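Local coordinates for protein class B carbapenemase GOB-18 (Elizabethkingia meningoseptica, PDB 5K0W) that is a periplasmic dizinc metallo-beta-lactamase of subclass B3 that hydrolyses beta-lactam antibiotics, carbapenems among them, at residues 29-34 against 49-54; 33-38 against 249-254; 188-193 against 258-263; 196-201 against 266-271. All blocks are in the same frame, centred on the assembly; numbering follows the deposited sequence.

Overall arrangement
The four contacts lie in the alpha-beta/beta-alpha sandwich of a metallo-beta-lactamase. Contacts 1 and 2 start from the same loop before strand 38-41, share Gln33 and Ala34, and touch, with centres about 10 Å apart. Contact 1 closes within the first 54 residues and backs the zinc site. Contact 2 spans 210 residues to the end of helix 247-250. Contacts 3 and 4 both use strand 192-198 of the five-stranded sheet and lie about 18 Å apart, centre to centre. Their segments alternate along the chain with those of contact 2. Contacts 2 and 3 touch where Phe38 meets Phe262. The later part of the chain is thereby packed against the first strand of the seven-stranded sheet.

Contact 1: 29-34 against 49-54; sequences KEWNQA and TYDLAS
The indole of Trp31 has Leu52 CD2 over one face, 3.7 Å from the centroid of its five-membered ring and almost on the normal. This is a CH-pi contact. At the indole edge lies Asp51 OD2, which takes a weak, bent hydrogen bond of 3.3 Å from Trp31 NE1. The Tyr50 ring carries the Gln33 amide on one face, with NE2 near the rim and the planes 20° apart. Ala34 O lies at the edge of this ring, and Glu30 OE2 comes in obliquely near CE2. The backbones are joined as well. Tyr50 N makes a fairly straight 2.7 Å bond to Gln33 O, in the carbonyl plane. Thr49 OG1 donates to Trp31 O and accepts from Leu52 N, an ST motif. A water bridges Glu30 OE1 and Asp51 OD1. The stronger partner of Asp51 OD2 is ND1 of His241, a zinc ligand. Asp51 is thus second-shell to the metal: its carboxylate probably fixes the imidazole's rotation and strengthens it as a zinc donor.

Contact 2: 33-38 against 249-254; sequences QAYEPF and EKRKEG
A cation-pi stack joins the chain just after helix 247-250 to Phe38, the first residue of strand 38-41, an edge strand of the seven-stranded sheet. Arg251 carries it. Its CB packs on Leu261. CG lies 3.8 Å from Tyr35 OH. CD sits over the Phe38 face, 3.9 Å from the ring centroid, as a CH-pi contact. The chain bends at chi3 (-64°), and the guanidinium lies flat on Phe38. CZ is 3.8 Å from that ring's centroid and the planes differ by 11°. NH1 bonds the backbone O of Asp255. NH2 gives a weak 2.9 Å bond to Tyr35 OH and a 2.7 Å bond to a water that also reaches Glu36 O. Another water links Tyr35 OH with Arg251 O. The cation is thus held by its face and its edge at once. Beyond it, Glu253 CG covers one face of Tyr35, 3.9 Å from the ring centroid. Glu253 OE1 accepts from Glu36 N at 3.2 Å, met from above the carboxylate plane.

Contact 3: 188-193 against 258-263; sequences DEKRKY and NPQLFM
Tyr193 is met by two side chains of 258-263. The methyl CE of Met263 touches the ring edge, 3.5 Å from Tyr193 CE2, and the two side chains cross at about a right angle. Pro259 comes in obliquely: its CB is 3.8 Å from Tyr193 CE2, and its CG is 3.6 Å from Tyr193 OH. The same Met263 methyl also lies over a face of the Arg191 guanidinium, 3.6 Å from NH2. The methionine chain is extended beyond CG, so it reaches the arginine tip to tip. These contacts tie the turn and the start of the second strand of the beta hairpin formed by strands 180-187 and 192-198 to the short 3-10 segment 259-261 and the residues that lead from it into helix 265-284. Ile236, on the neighbouring strand 236-239, packs against Tyr193, Pro259 and Met263.

Further out, Asp188 positions the tyrosine. Its OD2 accepts from Tyr193 OH at 2.5 Å, from above the carboxylate plane, and also bonds Tyr257 OH. Its OD1 takes an almost straight 2.9 Å bond from Arg191 N, an Asx motif that pins the turn. Arg191 folds back at chi3 (-61°) and grips a single atom side-on. NE and NH1 lie 2.9 and 3.0 Å from Lys192 O, which sits in the guanidinium plane. Arg191 NH1 has a second partner, a salt bridge to Asp235 OD2.

Contact 4: 196-201 against 266-271; sequences LIANMP and QSYFQN
The last helix of the chain, 265-284, packs here on strand 192-198 and the loop that follows it. Tyr268 is the main contributor from the helix. Its CG is anti to the backbone N (chi1 163°), and its ring lies beside the strand. Atom CE1 does most of the touching: it is 4.0 Å from Leu196 CD2 and 4.4 Å from Ala198 CB. The Met200 sulfur joins them in a Met-aromatic contact. SD is 4.2 Å from Tyr268 CE1 and approaches the ring obliquely, 71° off the normal. This is one helix-on-sheet layer of the metallo-beta-lactamase sandwich, and it is buried and apolar. The Met200 chain bends at chi2 and chi3, and its CE lies 3.9 Å from Asn271 CB, one turn further along the helix. The Tyr268 hydroxyl is hydrogen-bonded to Met229 O. Phe234 meets the ring edge-to-face. Between Ala198 and Met200, Asn199 OD1 bonds NE2 of the zinc ligand Gln98. The Met200 side chain is about 9 Å from a zinc ion.

Contact 1: 29-34 against 49-54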
loop_
_atom_site.group_PDB
_atom_site.type_symbol
_atom_site.label_atom_id
_atom_site.label_comp_id
_atom_site.label_asym_id
_atom_site.label_seq_id
_atom_site.Cartn_x
_atom_site.Cartn_y
_atom_site.Cartn_z
ATOM N N LYS A 29 7.947 15.450 6.707
ATOM C CA LYS A 29 9.074 14.948 7.493
ATOM C C LYS A 29 8.937 13.466 7.823
ATOM O O LYS A 29 9.897 12.711 7.646
ATOM C CB LYS A 29 9.229 15.798 8.773
ATOM C CG LYS A 29 10.314 15.347 9.762
ATOM C CD LYS A 29 9.952 15.629 11.229
ATOM C CE LYS A 29 8.828 14.759 11.748
ATOM N NZ LYS A 29 8.715 14.813 13.229
ATOM N N GLU A 30 7.739 13.057 8.284
ATOM C CA GLU A 30 7.398 11.690 8.710
ATOM C C GLU A 30 7.549 10.617 7.612
ATOM O O GLU A 30 7.646 9.435 7.935
ATOM C CB GLU A 30 5.976 11.645 9.312
ATOM C CG GLU A 30 5.780 12.512 10.545
ATOM C CD GLU A 30 4.530 12.239 11.363
ATOM O OE1 GLU A 30 3.480 11.895 10.770
ATOM O OE2 GLU A 30 4.591 12.410 12.603
ATOM N N TRP A 31 7.573 11.024 6.338
ATOM C CA TRP A 31 7.676 10.101 5.211
ATOM C C TRP A 31 9.029 9.432 5.071
ATOM O O TRP A 31 9.090 8.249 4.717
ATOM C CB TRP A 31 7.291 10.806 3.905
ATOM C CG TRP A 31 5.808 10.983 3.723
ATOM C CD1 TRP A 31 4.838 10.921 4.687
ATOM C CD2 TRP A 31 5.140 11.294 2.501
ATOM N NE1 TRP A 31 3.607 11.163 4.134
ATOM C CE2 TRP A 31 3.762 11.413 2.795
ATOM C CE3 TRP A 31 5.579 11.526 1.184
ATOM C CZ2 TRP A 31 2.813 11.712 1.813
ATOM C CZ3 TRP A 31 4.639 11.835 0.213
ATOM C CH2 TRP A 31 3.272 11.902 0.525
ATOM N N ASN A 32 10.112 10.196 5.328
ATOM C CA ASN A 32 11.500 9.723 5.227
ATOM C C ASN A 32 12.111 9.487 6.603
ATOM O O ASN A 32 13.268 9.102 6.705
ATOM C CB ASN A 32 12.341 10.707 4.403
ATOM C CG ASN A 32 11.659 11.165 3.139
ATOM O OD1 ASN A 32 11.197 10.353 2.326
ATOM N ND2 ASN A 32 11.558 12.476 2.964
ATOM N N GLN A 33 11.323 9.699 7.654
ATOM C CA GLN A 33 11.719 9.524 9.048
ATOM C C GLN A 33 11.726 8.036 9.394
ATOM O O GLN A 33 10.757 7.332 9.088
ATOM C CB GLN A 33 10.741 10.299 9.950
ATOM C CG GLN A 33 11.244 10.584 11.349
ATOM C CD GLN A 33 10.101 10.835 12.299
ATOM O OE1 GLN A 33 9.207 11.654 12.053
ATOM N NE2 GLN A 33 10.120 10.144 13.418
ATOM N N ALA A 34 12.809 7.559 10.035
ATOM C CA ALA A 34 12.964 6.150 10.408
ATOM C C ALA A 34 11.999 5.713 11.499
ATOM O O ALA A 34 11.642 6.500 12.378
ATOM C CB ALA A 34 14.391 5.874 10.847
ATOM N N THR A 49 8.561 3.231 7.011
ATOM C CA THR A 49 9.125 4.416 7.669
ATOM C C THR A 49 8.109 4.887 8.704
ATOM O O THR A 49 7.098 4.205 8.921
ATOM C CB THR A 49 9.417 5.551 6.646
ATOM O OG1 THR A 49 8.188 6.058 6.101
ATOM C CG2 THR A 49 10.406 5.164 5.567
ATOM N N TYR A 50 8.348 6.062 9.317
ATOM C CA TYR A 50 7.443 6.616 10.320
ATOM C C TYR A 50 5.995 6.691 9.833
ATOM O O TYR A 50 5.108 6.255 10.549
ATOM C CB TYR A 50 7.953 7.960 10.886
ATOM C CG TYR A 50 7.317 8.305 12.215
ATOM C CD1 TYR A 50 7.787 7.747 13.403
ATOM C CD2 TYR A 50 6.208 9.144 12.281
ATOM C CE1 TYR A 50 7.190 8.041 14.627
ATOM C CE2 TYR A 50 5.606 9.452 13.500
ATOM C CZ TYR A 50 6.089 8.884 14.669
ATOM O OH TYR A 50 5.489 9.178 15.871
ATOM N N ASP A 51 5.760 7.167 8.602
ATOM C CA ASP A 51 4.403 7.226 8.058
ATOM C C ASP A 51 4.152 6.312 6.857
ATOM O O ASP A 51 3.017 5.882 6.658
ATOM C CB ASP A 51 3.979 8.669 7.730
ATOM C CG ASP A 51 2.482 8.795 7.497
ATOM O OD1 ASP A 51 1.705 8.184 8.268
ATOM O OD2 ASP A 51 2.094 9.486 6.548
ATOM N N LEU A 52 5.182 6.027 6.056
ATOM C CA LEU A 52 4.999 5.203 4.869
ATOM C C LEU A 52 5.102 3.735 5.149
ATOM O O LEU A 52 6.203 3.186 5.251
ATOM C CB LEU A 52 5.876 5.667 3.688
ATOM C CG LEU A 52 5.782 7.165 3.359
ATOM C CD1 LEU A 52 6.774 7.564 2.273
ATOM C CD2 LEU A 52 4.372 7.557 2.980
ATOM N N ALA A 53 3.942 3.105 5.311
ATOM C CA ALA A 53 3.825 1.685 5.622
ATOM C C ALA A 53 4.343 0.777 4.521
ATOM O O ALA A 53 3.990 0.936 3.344
ATOM C CB ALA A 53 2.382 1.334 5.960
ATOM N N SER A 54 5.210 -0.156 4.921
ATOM C CA SER A 54 5.800 -1.194 4.080
ATOM C C SER A 54 5.657 -2.484 4.870
ATOM O O SER A 54 6.081 -2.546 6.019
ATOM C CB SER A 54 7.263 -0.892 3.752
ATOM O OG SER A 54 7.847 -1.939 2.993
HETATM O O HOH W 1 2.546 9.138 10.903
#

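Contact 2: 33-38 against 249-254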
loop_
_atom_site.group_PDB
_atom_site.type_symbol
_atom_site.label_atom_id
_atom_site.label_comp_id
_atom_site.label_asym_id
_atom_site.label_seq_id
_atom_site.Cartn_x
_atom_site.Cartn_y
_atom_site.Cartn_z
ATOM N N GLN A 33 11.323 9.699 7.654
ATOM C CA GLN A 33 11.719 9.524 9.048
ATOM C C GLN A 33 11.726 8.036 9.394
ATOM O O GLN A 33 10.757 7.332 9.088
ATOM C CB GLN A 33 10.741 10.299 9.950
ATOM C CG GLN A 33 11.244 10.584 11.349
ATOM C CD GLN A 33 10.101 10.835 12.299
ATOM O OE1 GLN A 33 9.207 11.654 12.053
ATOM N NE2 GLN A 33 10.120 10.144 13.418
ATOM N N ALA A 34 12.809 7.559 10.035
ATOM C CA ALA A 34 12.964 6.150 10.408
ATOM C C ALA A 34 11.999 5.713 11.499
ATOM O O ALA A 34 11.642 6.500 12.378
ATOM C CB ALA A 34 14.391 5.874 10.847
ATOM N N TYR A 35 11.587 4.450 11.437
ATOM C CA TYR A 35 10.722 3.814 12.415
ATOM C C TYR A 35 11.225 2.395 12.623
ATOM O O TYR A 35 11.512 1.688 11.654
ATOM C CB TYR A 35 9.255 3.817 11.963
ATOM C CG TYR A 35 8.289 3.384 13.045
ATOM C CD1 TYR A 35 7.824 4.287 13.994
ATOM C CD2 TYR A 35 7.833 2.078 13.115
ATOM C CE1 TYR A 35 6.951 3.894 15.004
ATOM C CE2 TYR A 35 6.959 1.672 14.119
ATOM C CZ TYR A 35 6.518 2.587 15.061
ATOM O OH TYR A 35 5.647 2.217 16.053
ATOM N N GLU A 36 11.343 1.997 13.883
ATOM C CA GLU A 36 11.811 0.689 14.320
ATOM C C GLU A 36 10.860 -0.433 13.869
ATOM O O GLU A 36 9.682 -0.409 14.237
ATOM C CB GLU A 36 11.943 0.709 15.850
ATOM C CG GLU A 36 13.126 -0.072 16.374
ATOM C CD GLU A 36 12.716 -1.346 17.081
ATOM O OE1 GLU A 36 13.113 -2.437 16.613
ATOM O OE2 GLU A 36 11.971 -1.255 18.085
ATOM N N PRO A 37 11.334 -1.433 13.082
ATOM C CA PRO A 37 10.422 -2.507 12.646
ATOM C C PRO A 37 9.847 -3.355 13.786
ATOM O O PRO A 37 10.486 -3.501 14.829
ATOM C CB PRO A 37 11.292 -3.337 11.695
ATOM C CG PRO A 37 12.684 -3.107 12.167
ATOM C CD PRO A 37 12.694 -1.651 12.544
ATOM N N PHE A 38 8.621 -3.888 13.591
ATOM C CA PHE A 38 7.933 -4.730 14.571
ATOM C C PHE A 38 7.067 -5.815 13.926
ATOM O O PHE A 38 6.743 -5.738 12.743
ATOM C CB PHE A 38 7.126 -3.869 15.579
ATOM C CG PHE A 38 5.831 -3.267 15.088
ATOM C CD1 PHE A 38 5.829 -2.100 14.328
ATOM C CD2 PHE A 38 4.608 -3.847 15.409
ATOM C CE1 PHE A 38 4.621 -1.531 13.888
ATOM C CE2 PHE A 38 3.404 -3.291 14.947
ATOM C CZ PHE A 38 3.421 -2.147 14.175
ATOM N N GLU A 249 -0.419 6.338 18.068
ATOM C CA GLU A 249 -1.316 6.553 19.204
ATOM C C GLU A 249 -1.480 5.228 19.958
ATOM O O GLU A 249 -1.583 5.220 21.182
ATOM C CB GLU A 249 -2.672 7.086 18.733
ATOM C CG GLU A 249 -2.658 8.592 18.537
ATOM C CD GLU A 249 -3.764 9.195 17.687
ATOM O OE1 GLU A 249 -3.466 10.134 16.913
ATOM O OE2 GLU A 249 -4.928 8.753 17.810
ATOM N N LYS A 250 -1.469 4.108 19.205
ATOM C CA LYS A 250 -1.595 2.731 19.676
ATOM C C LYS A 250 -0.326 2.231 20.345
ATOM O O LYS A 250 -0.416 1.513 21.345
ATOM C CB LYS A 250 -1.924 1.804 18.505
ATOM C CG LYS A 250 -3.360 1.849 18.083
ATOM C CD LYS A 250 -3.549 1.144 16.763
ATOM C CE LYS A 250 -5.005 1.178 16.407
ATOM N NZ LYS A 250 -5.288 0.430 15.166
ATOM N N ARG A 251 0.852 2.545 19.766
ATOM C CA ARG A 251 2.129 2.072 20.305
ATOM C C ARG A 251 3.282 3.046 20.144
ATOM O O ARG A 251 3.231 3.972 19.329
ATOM C CB ARG A 251 2.502 0.677 19.733
ATOM C CG ARG A 251 2.960 0.669 18.280
ATOM C CD ARG A 251 3.143 -0.724 17.689
ATOM N NE ARG A 251 4.200 -1.497 18.346
ATOM C CZ ARG A 251 5.506 -1.360 18.116
ATOM N NH1 ARG A 251 6.380 -2.120 18.759
ATOM N NH2 ARG A 251 5.946 -0.448 17.258
ATOM N N LYS A 252 4.332 2.809 20.947
ATOM C CA LYS A 252 5.607 3.519 20.907
ATOM C C LYS A 252 6.629 2.485 20.436
ATOM O O LYS A 252 6.370 1.291 20.553
ATOM C CB LYS A 252 5.979 4.061 22.305
ATOM C CG LYS A 252 6.211 5.573 22.344
ATOM C CD LYS A 252 4.914 6.386 22.591
ATOM C CE LYS A 252 5.136 7.880 22.487
ATOM N NZ LYS A 252 3.910 8.648 22.824
ATOM N N GLU A 253 7.737 2.909 19.846
ATOM C CA GLU A 253 8.767 1.957 19.415
ATOM C C GLU A 253 9.303 1.169 20.611
ATOM O O GLU A 253 9.402 1.702 21.726
ATOM C CB GLU A 253 9.901 2.669 18.671
ATOM C CG GLU A 253 9.431 3.242 17.350
ATOM C CD GLU A 253 10.294 4.373 16.842
ATOM O OE1 GLU A 253 11.394 4.081 16.320
ATOM O OE2 GLU A 253 9.884 5.549 16.994
ATOM N N GLY A 254 9.569 -0.109 20.383
ATOM C CA GLY A 254 10.042 -1.007 21.428
ATOM C C GLY A 254 8.945 -1.851 22.046
ATOM O O GLY A 254 9.245 -2.930 22.556
HETATM O O HOH W 2 4.910 4.396 17.492
HETATM O O HOH W 3 9.648 -2.723 18.565
HETATM O O HOH W 4 8.666 -0.537 17.222
#

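Contact 3: 188-193 against 258-263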
loop_
_atom_site.group_PDB
_atom_site.type_symbol
_atom_site.label_atom_id
_atom_site.label_comp_id
_atom_site.label_asym_id
_atom_site.label_seq_id
_atom_site.Cartn_x
_atom_site.Cartn_y
_atom_site.Cartn_z
ATOM N N ASP A 188 0.050 -17.342 14.512
ATOM C CA ASP A 188 1.097 -17.388 15.513
ATOM C C ASP A 188 0.861 -18.686 16.295
ATOM O O ASP A 188 0.081 -19.536 15.859
ATOM C CB ASP A 188 1.162 -16.104 16.379
ATOM C CG ASP A 188 -0.079 -15.711 17.170
ATOM O OD1 ASP A 188 -1.010 -16.545 17.279
ATOM O OD2 ASP A 188 -0.113 -14.566 17.694
ATOM N N GLU A 189 1.540 -18.848 17.418
ATOM C CA GLU A 189 1.452 -20.010 18.308
ATOM C C GLU A 189 0.056 -20.141 18.935
ATOM O O GLU A 189 -0.410 -21.254 19.159
ATOM C CB GLU A 189 2.572 -19.943 19.382
ATOM C CG GLU A 189 3.018 -18.538 19.798
ATOM C CD GLU A 189 3.879 -17.696 18.855
ATOM O OE1 GLU A 189 4.734 -18.267 18.137
ATOM O OE2 GLU A 189 3.666 -16.461 18.812
ATOM N N LYS A 190 -0.609 -18.993 19.160
ATOM C CA LYS A 190 -1.927 -18.821 19.754
ATOM C C LYS A 190 -3.119 -19.077 18.792
ATOM O O LYS A 190 -3.957 -19.936 19.090
ATOM C CB LYS A 190 -2.012 -17.422 20.419
ATOM C CG LYS A 190 -3.403 -17.060 20.976
ATOM C CD LYS A 190 -3.404 -15.814 21.872
ATOM C CE LYS A 190 -4.788 -15.455 22.321
ATOM N NZ LYS A 190 -5.217 -14.129 21.788
ATOM N N ARG A 191 -3.218 -18.326 17.676
ATOM C CA ARG A 191 -4.371 -18.386 16.747
ATOM C C ARG A 191 -4.063 -18.000 15.295
ATOM O O ARG A 191 -2.924 -17.683 14.952
ATOM C CB ARG A 191 -5.489 -17.450 17.274
ATOM C CG ARG A 191 -4.966 -16.067 17.733
ATOM C CD ARG A 191 -6.034 -15.010 17.899
ATOM N NE ARG A 191 -6.709 -14.763 16.631
ATOM C CZ ARG A 191 -7.742 -13.955 16.473
ATOM N NH1 ARG A 191 -8.315 -13.829 15.286
ATOM N NH2 ARG A 191 -8.215 -13.261 17.502
ATOM N N LYS A 192 -5.109 -18.013 14.450
ATOM C CA LYS A 192 -5.109 -17.585 13.044
ATOM C C LYS A 192 -5.685 -16.160 13.041
ATOM O O LYS A 192 -6.423 -15.796 13.965
ATOM C CB LYS A 192 -5.993 -18.512 12.178
ATOM C CG LYS A 192 -5.375 -19.884 11.901
ATOM C CD LYS A 192 -6.291 -20.755 11.042
ATOM C CE LYS A 192 -5.906 -22.216 11.029
ATOM N NZ LYS A 192 -4.723 -22.481 10.159
ATOM N N TYR A 193 -5.331 -15.348 12.031
ATOM C CA TYR A 193 -5.788 -13.956 11.902
ATOM C C TYR A 193 -6.074 -13.632 10.457
ATOM O O TYR A 193 -5.181 -13.767 9.625
ATOM C CB TYR A 193 -4.704 -12.955 12.362
ATOM C CG TYR A 193 -4.131 -13.145 13.742
ATOM C CD1 TYR A 193 -2.984 -13.905 13.939
ATOM C CD2 TYR A 193 -4.664 -12.471 14.836
ATOM C CE1 TYR A 193 -2.405 -14.025 15.202
ATOM C CE2 TYR A 193 -4.073 -12.552 16.094
ATOM C CZ TYR A 193 -2.950 -13.340 16.276
ATOM O OH TYR A 193 -2.385 -13.436 17.521
ATOM N N ASN A 258 1.793 -7.339 20.130
ATOM C CA ASN A 258 0.409 -7.094 20.568
ATOM C C ASN A 258 -0.569 -6.936 19.369
ATOM O O ASN A 258 -1.026 -5.821 19.082
ATOM C CB ASN A 258 0.373 -5.858 21.518
ATOM C CG ASN A 258 -0.915 -5.620 22.269
ATOM O OD1 ASN A 258 -1.962 -6.241 22.029
ATOM N ND2 ASN A 258 -0.860 -4.698 23.216
ATOM N N PRO A 259 -0.939 -8.051 18.686
ATOM C CA PRO A 259 -1.892 -7.957 17.558
ATOM C C PRO A 259 -3.227 -7.259 17.833
ATOM O O PRO A 259 -3.818 -6.725 16.893
ATOM C CB PRO A 259 -2.130 -9.418 17.176
ATOM C CG PRO A 259 -0.944 -10.121 17.635
ATOM C CD PRO A 259 -0.492 -9.444 18.879
ATOM N N GLN A 260 -3.712 -7.272 19.101
ATOM C CA GLN A 260 -4.996 -6.671 19.546
ATOM C C GLN A 260 -5.077 -5.172 19.366
ATOM O O GLN A 260 -6.171 -4.615 19.434
ATOM C CB GLN A 260 -5.334 -7.046 20.995
ATOM C CG GLN A 260 -5.726 -8.509 21.176
ATOM C CD GLN A 260 -4.592 -9.355 21.683
ATOM O OE1 GLN A 260 -3.400 -9.085 21.445
ATOM N NE2 GLN A 260 -4.944 -10.416 22.391
ATOM N N LEU A 261 -3.924 -4.516 19.132
ATOM C CA LEU A 261 -3.860 -3.085 18.851
ATOM C C LEU A 261 -4.499 -2.828 17.485
ATOM O O LEU A 261 -5.102 -1.778 17.280
ATOM C CB LEU A 261 -2.401 -2.593 18.805
ATOM C CG LEU A 261 -1.612 -2.590 20.102
ATOM C CD1 LEU A 261 -0.137 -2.491 19.821
ATOM C CD2 LEU A 261 -2.072 -1.456 21.036
ATOM N N PHE A 262 -4.374 -3.804 16.565
ATOM C CA PHE A 262 -4.856 -3.708 15.194
ATOM C C PHE A 262 -6.169 -4.450 14.931
ATOM O O PHE A 262 -6.521 -4.730 13.781
ATOM C CB PHE A 262 -3.720 -4.068 14.211
ATOM C CG PHE A 262 -2.414 -3.426 14.615
ATOM C CD1 PHE A 262 -2.235 -2.047 14.511
ATOM C CD2 PHE A 262 -1.398 -4.183 15.188
ATOM C CE1 PHE A 262 -1.050 -1.441 14.942
ATOM C CE2 PHE A 262 -0.205 -3.580 15.603
ATOM C CZ PHE A 262 -0.039 -2.215 15.470
ATOM N N MET A 263 -6.927 -4.690 16.010
ATOM C CA MET A 263 -8.220 -5.374 15.987
ATOM C C MET A 263 -9.349 -4.393 16.282
ATOM O O MET A 263 -10.429 -4.799 16.717
ATOM C CB MET A 263 -8.220 -6.517 16.999
ATOM C CG MET A 263 -7.284 -7.616 16.630
ATOM S SD MET A 263 -7.449 -9.006 17.747
ATOM C CE MET A 263 -6.504 -10.185 16.877
#

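Contact 4: 196-201 against 266-271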
loop_
_atom_site.group_PDB
_atom_site.type_symbol
_atom_site.label_atom_id
_atom_site.label_comp_id
_atom_site.label_asym_id
_atom_site.label_seq_id
_atom_site.Cartn_x
_atom_site.Cartn_y
_atom_site.Cartn_z
ATOM N N LEU A 196 -6.291 -7.651 6.843
ATOM C CA LEU A 196 -6.642 -6.756 5.757
ATOM C C LEU A 196 -5.623 -5.629 5.701
ATOM O O LEU A 196 -5.443 -4.919 6.696
ATOM C CB LEU A 196 -8.063 -6.182 5.940
ATOM C CG LEU A 196 -8.484 -5.120 4.927
ATOM C CD1 LEU A 196 -8.941 -5.750 3.626
ATOM C CD2 LEU A 196 -9.539 -4.203 5.502
ATOM N N ILE A 197 -4.947 -5.471 4.549
ATOM C CA ILE A 197 -4.002 -4.382 4.297
ATOM C C ILE A 197 -4.791 -3.432 3.390
ATOM O O ILE A 197 -4.917 -3.675 2.204
ATOM C CB ILE A 197 -2.652 -4.874 3.695
ATOM C CG1 ILE A 197 -1.874 -5.718 4.714
ATOM C CG2 ILE A 197 -1.774 -3.683 3.201
ATOM C CD1 ILE A 197 -0.772 -6.510 4.137
ATOM N N ALA A 198 -5.399 -2.407 3.972
ATOM C CA ALA A 198 -6.283 -1.490 3.279
ATOM C C ALA A 198 -5.656 -0.281 2.600
ATOM O O ALA A 198 -4.720 0.310 3.119
ATOM C CB ALA A 198 -7.378 -1.032 4.227
ATOM N N ASN A 199 -6.214 0.118 1.456
ATOM C CA ASN A 199 -5.840 1.362 0.816
ATOM C C ASN A 199 -7.102 2.227 0.939
ATOM O O ASN A 199 -8.053 2.070 0.173
ATOM C CB ASN A 199 -5.378 1.196 -0.630
ATOM C CG ASN A 199 -4.728 2.464 -1.131
ATOM O OD1 ASN A 199 -3.580 2.778 -0.810
ATOM N ND2 ASN A 199 -5.503 3.299 -1.778
ATOM N N MET A 200 -7.124 3.073 1.979
ATOM C CA MET A 200 -8.226 3.964 2.329
ATOM C C MET A 200 -8.653 4.861 1.160
ATOM O O MET A 200 -7.801 5.475 0.516
ATOM C CB MET A 200 -7.941 4.771 3.616
ATOM C CG MET A 200 -7.662 3.904 4.855
ATOM S SD MET A 200 -8.890 2.594 5.179
ATOM C CE MET A 200 -10.286 3.571 5.899
ATOM N N PRO A 201 -9.962 4.866 0.823
ATOM C CA PRO A 201 -10.406 5.611 -0.358
ATOM C C PRO A 201 -10.569 7.126 -0.196
ATOM O O PRO A 201 -11.683 7.652 -0.194
ATOM C CB PRO A 201 -11.682 4.870 -0.766
ATOM C CG PRO A 201 -12.224 4.335 0.519
ATOM C CD PRO A 201 -11.085 4.140 1.462
ATOM N N GLN A 266 -14.157 -1.310 14.579
ATOM C CA GLN A 266 -15.045 -0.145 14.539
ATOM C C GLN A 266 -14.394 1.134 14.037
ATOM O O GLN A 266 -15.070 1.927 13.382
ATOM C CB GLN A 266 -15.854 0.040 15.829
ATOM C CG GLN A 266 -17.036 -0.940 15.966
ATOM C CD GLN A 266 -17.811 -1.179 14.677
ATOM O OE1 GLN A 266 -18.418 -0.270 14.096
ATOM N NE2 GLN A 266 -17.790 -2.415 14.193
ATOM N N SER A 267 -13.072 1.294 14.262
ATOM C CA SER A 267 -12.296 2.438 13.764
ATOM C C SER A 267 -12.116 2.368 12.238
ATOM O O SER A 267 -12.056 3.412 11.586
ATOM C CB SER A 267 -10.937 2.516 14.440
ATOM O OG SER A 267 -10.264 3.683 13.995
ATOM N N TYR A 268 -12.030 1.147 11.669
ATOM C CA TYR A 268 -11.930 0.961 10.222
ATOM C C TYR A 268 -13.229 1.446 9.586
ATOM O O TYR A 268 -13.173 2.167 8.598
ATOM C CB TYR A 268 -11.675 -0.509 9.857
ATOM C CG TYR A 268 -11.963 -0.825 8.411
ATOM C CD1 TYR A 268 -11.097 -0.416 7.402
ATOM C CD2 TYR A 268 -13.130 -1.493 8.040
ATOM C CE1 TYR A 268 -11.366 -0.691 6.064
ATOM C CE2 TYR A 268 -13.414 -1.761 6.702
ATOM C CZ TYR A 268 -12.523 -1.363 5.720
ATOM O OH TYR A 268 -12.793 -1.623 4.404
ATOM N N PHE A 269 -14.393 1.067 10.158
ATOM C CA PHE A 269 -15.698 1.463 9.642
ATOM C C PHE A 269 -16.011 2.939 9.844
ATOM O O PHE A 269 -16.646 3.546 8.981
ATOM C CB PHE A 269 -16.810 0.541 10.150
ATOM C CG PHE A 269 -16.623 -0.882 9.684
ATOM C CD1 PHE A 269 -16.828 -1.230 8.347
ATOM C CD2 PHE A 269 -16.211 -1.871 10.570
ATOM C CE1 PHE A 269 -16.646 -2.543 7.911
ATOM C CE2 PHE A 269 -16.016 -3.190 10.129
ATOM C CZ PHE A 269 -16.234 -3.514 8.801
ATOM N N GLN A 270 -15.532 3.530 10.945
ATOM C CA GLN A 270 -15.721 4.956 11.229
ATOM C C GLN A 270 -14.946 5.809 10.225
ATOM O O GLN A 270 -15.529 6.727 9.653
ATOM C CB GLN A 270 -15.337 5.293 12.676
ATOM C CG GLN A 270 -16.469 4.953 13.647
ATOM C CD GLN A 270 -16.070 4.986 15.101
ATOM O OE1 GLN A 270 -15.211 4.213 15.566
ATOM N NE2 GLN A 270 -16.760 5.822 15.866
ATOM N N ASN A 271 -13.670 5.451 9.951
ATOM C CA ASN A 271 -12.808 6.127 8.979
ATOM C C ASN A 271 -13.353 5.951 7.584
ATOM O O ASN A 271 -13.314 6.898 6.809
ATOM C CB ASN A 271 -11.370 5.590 9.028
ATOM C CG ASN A 271 -10.614 5.964 10.268
ATOM O OD1 ASN A 271 -10.734 7.077 10.792
ATOM N ND2 ASN A 271 -9.797 5.045 10.748
#